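Local coordinates for protein neuraminidase (Influenza A virus, PDB 4FVK) that belongs to the influenza sialidase family, whose enzymes remove terminal sialic acid from glycoconjugates, and forms a calcium-binding homotetramer on the virion, at residues 98-103 / 116-121. Residues are numbered along the deposited sequence; the frame is centred on the assembly and turned at random.
Sequences MILPGR and VLVANG
Asn120 reaches across to Pro101 where two sheets of the six-bladed beta-propeller meet: the chain leaves strand 97-101, the last strand, within this chain, of one sheet, runs on in extended form through Gly102 and enters the next, which contains strand 114-120. The two short strand segments do not pair side by side; their axes lie 7.7 Å apart at 41°. From Asn120, ND2 donates to Pro101 O at 3.1 Å, a nearly straight bond (167°) that leaves in the plane of the amide but arrives from above the carbonyl plane. The second tie is backbone to backbone, Arg103 N to Ala119 O at 3.0 Å. Between these two bonds, Gly102 CA comes within 3.9 Å of Val118 CB with just a hydrogen facing that valine, so the absence of a side chain lets the strands come this close.

Toward the start of the strands the contact becomes greasy. Leu100 CD1 lies 4.0 Å from Val118 CG2, and Ile99 CG2 meets Val116 CG1 at 4.1 Å, with Leu82 of strand 81-86 closing over both valines. On another flank a second subunit packs in, its Thr27 against Pro101 and its Trp374 against Asn120.

Arg103 is worth following outward. Its CB stands off Ala119 O, a little beyond close contact. CG, set between the backbone N and carbonyl carbon (chi1 48°), sits 3.3 Å from Ala119 O, the same oxygen its own N-H uses. CD then passes 4.1 Å from Gly121 O, and the chain bends so that NE skirts that oxygen loosely, with the guanidinium oblique to it. Beyond, the group has a stronger partner: Glu80, which with Trp78 belongs to a zinc site, takes a salt bridge from Arg103 NH2 on its OE1.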
loop_
_atom_site.group_PDB
_atom_site.type_symbol
_atom_site.label_atom_id
_atom_site.label_comp_id
_atom_site.label_asym_id
_atom_site.label_seq_id
_atom_site.Cartn_x
_atom_site.Cartn_y
_atom_site.Cartn_z
ATOM N N MET A 98 7.117 -7.470 9.312
ATOM C CA MET A 98 7.946 -8.155 10.303
ATOM C C MET A 98 8.248 -7.229 11.494
ATOM O O MET A 98 8.704 -6.106 11.302
ATOM C CB MET A 98 9.252 -8.647 9.670
ATOM C CG MET A 98 10.106 -9.488 10.595
ATOM S SD MET A 98 11.796 -9.693 9.982
ATOM C CE MET A 98 11.612 -11.069 8.856
ATOM N N ILE A 99 7.982 -7.703 12.710
ATOM C CA ILE A 99 8.084 -6.877 13.904
ATOM C C ILE A 99 9.355 -7.194 14.692
ATOM O O ILE A 99 10.131 -6.295 14.991
ATOM C CB ILE A 99 6.890 -7.101 14.880
ATOM C CG1 ILE A 99 5.517 -6.854 14.219
ATOM C CG2 ILE A 99 7.079 -6.264 16.133
ATOM C CD1 ILE A 99 5.266 -5.421 13.783
ATOM N N LEU A 100 9.533 -8.476 15.040
ATOM C CA LEU A 100 10.660 -8.958 15.842
ATOM C C LEU A 100 10.835 -10.465 15.647
ATOM O O LEU A 100 9.888 -11.172 15.286
ATOM C CB LEU A 100 10.455 -8.676 17.348
ATOM C CG LEU A 100 10.881 -7.348 18.008
ATOM C CD1 LEU A 100 10.358 -7.286 19.426
ATOM C CD2 LEU A 100 12.390 -7.047 17.993
ATOM N N PRO A 101 12.052 -10.968 15.884
ATOM C CA PRO A 101 12.270 -12.415 15.937
ATOM C C PRO A 101 11.550 -12.951 17.190
ATOM O O PRO A 101 11.492 -12.216 18.170
ATOM C CB PRO A 101 13.787 -12.532 16.132
ATOM C CG PRO A 101 14.333 -11.155 15.917
ATOM C CD PRO A 101 13.253 -10.214 16.265
ATOM N N GLY A 102 10.997 -14.162 17.156
ATOM C CA GLY A 102 10.302 -14.702 18.319
ATOM C C GLY A 102 9.590 -16.007 18.011
ATOM O O GLY A 102 9.236 -16.240 16.860
ATOM N N ARG A 103 9.385 -16.861 19.020
ATOM C CA ARG A 103 8.652 -18.128 18.822
ATOM C C ARG A 103 7.339 -18.159 19.582
ATOM O O ARG A 103 6.447 -18.963 19.282
ATOM C CB ARG A 103 9.509 -19.349 19.193
ATOM C CG ARG A 103 10.228 -19.252 20.521
ATOM C CD ARG A 103 10.525 -20.641 21.139
ATOM N NE ARG A 103 11.343 -21.519 20.296
ATOM C CZ ARG A 103 10.857 -22.504 19.540
ATOM N NH1 ARG A 103 9.551 -22.746 19.508
ATOM N NH2 ARG A 103 11.676 -23.249 18.810
ATOM N N VAL A 116 5.179 -4.807 22.648
ATOM C CA VAL A 116 5.298 -6.122 22.018
ATOM C C VAL A 116 6.377 -6.926 22.770
ATOM O O VAL A 116 7.469 -6.435 22.958
ATOM C CB VAL A 116 5.728 -5.974 20.522
ATOM C CG1 VAL A 116 6.021 -7.321 19.911
ATOM C CG2 VAL A 116 4.661 -5.230 19.692
ATOM N N LEU A 117 6.052 -8.142 23.210
ATOM C CA LEU A 117 7.019 -9.040 23.850
ATOM C C LEU A 117 7.221 -10.288 23.002
ATOM O O LEU A 117 6.266 -10.838 22.468
ATOM C CB LEU A 117 6.504 -9.477 25.225
ATOM C CG LEU A 117 6.205 -8.358 26.228
ATOM C CD1 LEU A 117 4.745 -7.872 26.104
ATOM C CD2 LEU A 117 6.520 -8.840 27.644
ATOM N N VAL A 118 8.454 -10.741 22.881
ATOM C CA VAL A 118 8.720 -11.994 22.191
ATOM C C VAL A 118 9.694 -12.795 23.043
ATOM O O VAL A 118 10.453 -12.230 23.815
ATOM C CB VAL A 118 9.360 -11.796 20.789
ATOM C CG1 VAL A 118 8.358 -11.166 19.776
ATOM C CG2 VAL A 118 10.648 -10.951 20.897
ATOM N N ALA A 119 9.665 -14.109 22.883
ATOM C CA ALA A 119 10.586 -14.995 23.562
ATOM C C ALA A 119 11.422 -15.703 22.501
ATOM O O ALA A 119 10.886 -16.117 21.478
ATOM C CB ALA A 119 9.801 -16.017 24.370
ATOM N N ASN A 120 12.717 -15.862 22.755
ATOM C CA ASN A 120 13.599 -16.586 21.850
ATOM C C ASN A 120 14.563 -17.485 22.622
ATOM O O ASN A 120 14.925 -17.184 23.761
ATOM C CB ASN A 120 14.411 -15.604 20.996
ATOM C CG ASN A 120 13.556 -14.826 20.014
ATOM O OD1 ASN A 120 13.313 -15.279 18.896
ATOM N ND2 ASN A 120 13.114 -13.639 20.416
ATOM N N GLY A 121 14.989 -18.583 22.005
ATOM C CA GLY A 121 15.860 -19.530 22.679
ATOM C C GLY A 121 15.103 -20.762 23.142
ATOM O O GLY A 121 13.915 -20.693 23.482
#